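Local structure of CurF (2Q35) at the interface of chains A and B. The protein catalyses, through its ECH2 domain of the crotonase (enoyl-CoA hydratase/isomerase) family, a decarboxylation in polyketide chain beta-branching. Coordinates in Å, arbitrary orientation; residue numbers count along the deposited sequence, not the author numbering. Chains: chain A/B, CurF.

Contacts 1 and 2 are neighbouring patches of one A-B interface, with C-alpha centres about 9 Å apart. They share A:Met128, A:Tyr156, B:Leu200 and a water, so the same short helix (127-130) and helix 148-157 of chain A face the start of helix 197-230 of chain B in both. Contact 1 is chiefly apolar, centred on a tyrosine inserted into chain B; contact 2 adds polar links through the turn leading into helix 197-230 and through the C-terminal helix 235-240 of chain A. Together they form one continuous stretch of a subunit interface of the three-chain deposited assembly.

Contact 1: the interface of chains A and B. Residues chain A 128, 156; chain B 92, 113-114, 192, 200, 203-204.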
loop_
_atom_site.group_PDB
_atom_site.type_symbol
_atom_site.label_atom_id
_atom_site.label_comp_id
_atom_site.label_asym_id
_atom_site.label_seq_id
_atom_site.Cartn_x
_atom_site.Cartn_y
_atom_site.Cartn_z
ATOM N N MET A 128 -20.942 -1.818 -10.507
ATOM C CA MET A 128 -21.895 -1.011 -9.744
ATOM C C MET A 128 -22.615 0.046 -10.587
ATOM O O MET A 128 -23.650 0.583 -10.166
ATOM C CB MET A 128 -21.234 -0.386 -8.513
ATOM C CG MET A 128 -20.857 -1.427 -7.427
ATOM S SD MET A 128 -22.302 -1.992 -6.508
ATOM C CE MET A 128 -22.474 -0.674 -5.313
ATOM N N TYR A 156 -16.970 1.380 -5.922
ATOM C CA TYR A 156 -18.252 1.980 -5.536
ATOM C C TYR A 156 -18.960 2.754 -6.632
ATOM O O TYR A 156 -20.194 2.684 -6.724
ATOM C CB TYR A 156 -18.094 2.915 -4.343
ATOM C CG TYR A 156 -18.206 2.291 -2.971
ATOM C CD1 TYR A 156 -19.457 2.120 -2.366
ATOM C CD2 TYR A 156 -17.068 1.938 -2.253
ATOM C CE1 TYR A 156 -19.579 1.575 -1.056
ATOM C CE2 TYR A 156 -17.170 1.412 -0.952
ATOM C CZ TYR A 156 -18.428 1.237 -0.365
ATOM O OH TYR A 156 -18.566 0.732 0.904
ATOM N N PRO B 92 -22.286 3.719 3.141
ATOM C CA PRO B 92 -20.993 4.421 3.025
ATOM C C PRO B 92 -20.982 5.817 3.655
ATOM O O PRO B 92 -21.982 6.559 3.592
ATOM C CB PRO B 92 -20.790 4.576 1.507
ATOM C CG PRO B 92 -21.861 3.843 0.843
ATOM C CD PRO B 92 -22.837 3.289 1.844
ATOM N N ASP B 113 -15.419 5.566 5.032
ATOM C CA ASP B 113 -15.070 4.818 3.838
ATOM C C ASP B 113 -14.284 5.644 2.842
ATOM O O ASP B 113 -13.424 5.120 2.120
ATOM C CB ASP B 113 -16.333 4.262 3.208
ATOM C CG ASP B 113 -17.124 3.437 4.202
ATOM O OD1 ASP B 113 -16.692 2.302 4.546
ATOM O OD2 ASP B 113 -18.130 3.952 4.715
ATOM N N PHE B 114 -14.576 6.938 2.825
ATOM C CA PHE B 114 -13.865 7.911 1.987
ATOM C C PHE B 114 -13.516 9.114 2.850
ATOM O O PHE B 114 -14.216 9.406 3.824
ATOM C CB PHE B 114 -14.790 8.372 0.877
ATOM C CG PHE B 114 -15.163 7.272 -0.080
ATOM C CD1 PHE B 114 -16.315 6.515 0.135
ATOM C CD2 PHE B 114 -14.364 6.988 -1.177
ATOM C CE1 PHE B 114 -16.652 5.490 -0.741
ATOM C CE2 PHE B 114 -14.708 5.986 -2.069
ATOM C CZ PHE B 114 -15.832 5.222 -1.831
ATOM N N ILE B 192 -21.843 8.002 -5.769
ATOM C CA ILE B 192 -22.030 6.728 -5.040
ATOM C C ILE B 192 -23.519 6.386 -4.946
ATOM O O ILE B 192 -23.909 5.212 -5.138
ATOM C CB ILE B 192 -21.363 6.784 -3.673
ATOM C CG1 ILE B 192 -19.843 6.871 -3.842
ATOM C CG2 ILE B 192 -21.709 5.519 -2.840
ATOM C CD1 ILE B 192 -19.098 7.140 -2.513
ATOM N N LEU B 200 -25.105 -1.153 -2.234
ATOM C CA LEU B 200 -24.159 -0.352 -1.425
ATOM C C LEU B 200 -23.881 -1.018 -0.073
ATOM O O LEU B 200 -22.723 -1.119 0.352
ATOM C CB LEU B 200 -24.670 1.066 -1.231
ATOM C CG LEU B 200 -24.674 1.925 -2.507
ATOM C CD1 LEU B 200 -25.454 3.226 -2.194
ATOM C CD2 LEU B 200 -23.275 2.216 -2.961
ATOM N N LEU B 203 -21.877 -4.315 -0.601
ATOM C CA LEU B 203 -20.506 -4.044 -0.973
ATOM C C LEU B 203 -19.712 -3.560 0.227
ATOM O O LEU B 203 -18.593 -4.009 0.443
ATOM C CB LEU B 203 -20.466 -2.975 -2.097
ATOM C CG LEU B 203 -19.056 -2.636 -2.584
ATOM C CD1 LEU B 203 -18.364 -3.852 -3.176
ATOM C CD2 LEU B 203 -19.137 -1.471 -3.642
ATOM N N LYS B 204 -20.272 -2.612 0.983
ATOM C CA LYS B 204 -19.551 -2.039 2.124
ATOM C C LYS B 204 -19.225 -3.124 3.139
ATOM O O LYS B 204 -18.100 -3.161 3.686
ATOM C CB LYS B 204 -20.362 -0.910 2.789
ATOM C CG LYS B 204 -19.659 -0.387 4.021
ATOM C CD LYS B 204 -20.339 0.796 4.637
ATOM C CE LYS B 204 -19.765 1.060 6.021
ATOM N NZ LYS B 204 -19.877 2.497 6.382
HETATM O O HOH W 1 -22.587 4.035 -7.608
HETATM O O HOH W 2 -16.256 0.618 2.348
#
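A:Tyr156 plugs into a largely apolar recess of chain B, forming a knob-in-hole subunit interface of the crotonase fold that joins two chains of the three-copy deposited assembly; a trimer is the usual building block of this family. The tyrosine hides 120 Å² against chain B, more than half of the 220 Å² summed for the patch. Its ring is held on both faces. B:Leu203 sets CD2 over the centre of one face, 3.9 Å from the ring centroid, a CH-pi contact. The leucine reaches this point with CG anti to its backbone N (chi1 -179°), which carries the branched end off helix 197-230 toward chain A. On the opposite face B:Phe114 meets the tyrosine edge-to-face, the planes turned 69° apart: CZ of the phenylalanine comes 3.5 Å from CD2 of A:Tyr156, and its CE1 lies above the rim. B:Leu200 CD2 touches the tyrosine edge in the ring plane, and B:Pro92 CG abuts CE1 at 3.7 Å. A:Met128, bent at chi2 and chi3, extends this apolar core by placing its terminal CE 3.8 Å from CD2 of B:Leu200 and near CD2 of B:Leu203.

The phenol end is polar. A:Tyr156 OH lies beside the aliphatic stem of B:Lys204 and pairs at 2.7 Å with a water O in the plane of the ring; that water also contacts OD1 of B:Asp113. The other carboxylate oxygen, OD2, receives B:Lys204 NZ at 2.8 Å on its syn lone pair, in a salt bridge within chain B. The extended lysine thus runs past the hydroxyl to the aspartate, and its charge would tend to steady the carboxylate, whose OD1 pairs with the bridging water. At the tyrosine's backbone end, a second water lies 2.9 Å from the carbonyl O of A:Tyr156 and also pairs with O of B:Ile192, the last residue of helix 178-192.

Contact 2: the interface of chains A and B. Residues chain A 128, 131, 156, 238; chain B 194-196, 199-200.
A:Arg238 grips the turn of chain B through its guanidinium: NH2 donates to the main-chain O of B:Lys194 at 2.6 Å, nearly straight (166° at the hydrogen) and with the acceptor in the guanidinium plane, while NH1 makes at most a weak bond to the same oxygen. B:Pro196 lays its CD 3.6 Å above the centre of one guanidinium face, its ring tilted against the plane, which would limit the tilt of the group. The same proline lies against A:Gly131, whose CA is 3.6 Å from CD. Beside it B:Ser199 OG donates to the carbonyl O of A:Gly131 at 2.6 Å, tilted 24° from the carbonyl plane. With OG turned beside the backbone N (chi1 -65°), the hydroxyl at the start of helix 197-230 reaches that carbonyl, and CB rests 3.9 Å from SD of A:Met128.

Around B:Ser195 the contact is looser and hydrated. Its OG bonds weakly to O of A:Met128 and pairs with two waters that also pair with each other. One lies 2.7 Å from A:Met128 O; the other, which joins O of A:Tyr156 to O of B:Ile192, lies 2.5 Å from OG of B:Ser195.

In the fold, residues 194-196 of chain B form the turn between helices 178-192 and 197-230, with B:Ser199 in the latter's first turn; this corner docks against the end of helix 127-130 and the C-terminal helix 235-240 of chain A.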
loop_
_atom_site.group_PDB
_atom_site.type_symbol
_atom_site.label_atom_id
_atom_site.label_comp_id
_atom_site.label_asym_id
_atom_site.label_seq_id
_atom_site.Cartn_x
_atom_site.Cartn_y
_atom_site.Cartn_z
ATOM N N MET A 128 -20.942 -1.818 -10.507
ATOM C CA MET A 128 -21.895 -1.011 -9.744
ATOM C C MET A 128 -22.615 0.046 -10.587
ATOM O O MET A 128 -23.650 0.583 -10.166
ATOM C CB MET A 128 -21.234 -0.386 -8.513
ATOM C CG MET A 128 -20.857 -1.427 -7.427
ATOM S SD MET A 128 -22.302 -1.992 -6.508
ATOM C CE MET A 128 -22.474 -0.674 -5.313
ATOM N N GLY A 131 -25.455 -1.625 -11.255
ATOM C CA GLY A 131 -26.201 -1.646 -9.999
ATOM C C GLY A 131 -25.948 -2.865 -9.141
ATOM O O GLY A 131 -26.640 -3.044 -8.135
ATOM N N TYR A 156 -16.970 1.380 -5.922
ATOM C CA TYR A 156 -18.252 1.980 -5.536
ATOM C C TYR A 156 -18.960 2.754 -6.632
ATOM O O TYR A 156 -20.194 2.684 -6.724
ATOM C CB TYR A 156 -18.094 2.915 -4.343
ATOM C CG TYR A 156 -18.206 2.291 -2.971
ATOM C CD1 TYR A 156 -19.457 2.120 -2.366
ATOM C CD2 TYR A 156 -17.068 1.938 -2.253
ATOM C CE1 TYR A 156 -19.579 1.575 -1.056
ATOM C CE2 TYR A 156 -17.170 1.412 -0.952
ATOM C CZ TYR A 156 -18.428 1.237 -0.365
ATOM O OH TYR A 156 -18.566 0.732 0.904
ATOM N N ARG A 238 -31.684 -1.246 -15.579
ATOM C CA ARG A 238 -30.417 -0.527 -15.492
ATOM C C ARG A 238 -29.476 -0.978 -16.610
ATOM O O ARG A 238 -28.828 -0.140 -17.254
ATOM C CB ARG A 238 -29.776 -0.707 -14.099
ATOM C CG ARG A 238 -30.513 0.032 -12.993
ATOM C CD ARG A 238 -29.861 -0.218 -11.659
ATOM N NE ARG A 238 -30.146 0.816 -10.669
ATOM C CZ ARG A 238 -29.273 1.754 -10.267
ATOM N NH1 ARG A 238 -28.036 1.790 -10.749
ATOM N NH2 ARG A 238 -29.642 2.621 -9.349
ATOM N N LYS B 194 -25.920 6.750 -6.850
ATOM C CA LYS B 194 -26.584 6.246 -8.071
ATOM C C LYS B 194 -26.885 4.738 -8.011
ATOM O O LYS B 194 -27.733 4.244 -8.765
ATOM C CB LYS B 194 -25.785 6.564 -9.341
ATOM C CG LYS B 194 -25.787 8.043 -9.686
ATOM C CD LYS B 194 -25.115 8.302 -11.031
ATOM C CE LYS B 194 -25.064 9.779 -11.333
ATOM N NZ LYS B 194 -24.358 10.033 -12.625
ATOM N N SER B 195 -26.195 4.024 -7.128
ATOM C CA SER B 195 -26.385 2.575 -6.979
ATOM C C SER B 195 -27.550 2.254 -6.059
ATOM O O SER B 195 -27.877 3.044 -5.171
ATOM C CB SER B 195 -25.130 1.962 -6.378
ATOM O OG SER B 195 -24.045 2.029 -7.283
ATOM N N PRO B 196 -28.154 1.069 -6.236
ATOM C CA PRO B 196 -29.205 0.610 -5.332
ATOM C C PRO B 196 -28.659 0.485 -3.913
ATOM O O PRO B 196 -27.503 0.045 -3.712
ATOM C CB PRO B 196 -29.558 -0.785 -5.875
ATOM C CG PRO B 196 -29.101 -0.784 -7.328
ATOM C CD PRO B 196 -27.881 0.100 -7.321
ATOM N N SER B 199 -27.194 -2.877 -2.855
ATOM C CA SER B 199 -25.858 -3.160 -3.386
ATOM C C SER B 199 -24.791 -2.393 -2.609
ATOM O O SER B 199 -23.694 -2.914 -2.349
ATOM C CB SER B 199 -25.799 -2.798 -4.874
ATOM O OG SER B 199 -26.663 -3.633 -5.636
ATOM N N LEU B 200 -25.105 -1.153 -2.234
ATOM C CA LEU B 200 -24.159 -0.352 -1.425
ATOM C C LEU B 200 -23.881 -1.018 -0.073
ATOM O O LEU B 200 -22.723 -1.119 0.352
ATOM C CB LEU B 200 -24.670 1.066 -1.231
ATOM C CG LEU B 200 -24.674 1.925 -2.507
ATOM C CD1 LEU B 200 -25.454 3.226 -2.194
ATOM C CD2 LEU B 200 -23.275 2.216 -2.961
HETATM O O HOH W 3 -22.587 4.035 -7.608
HETATM O O HOH W 4 -24.423 3.164 -9.877
#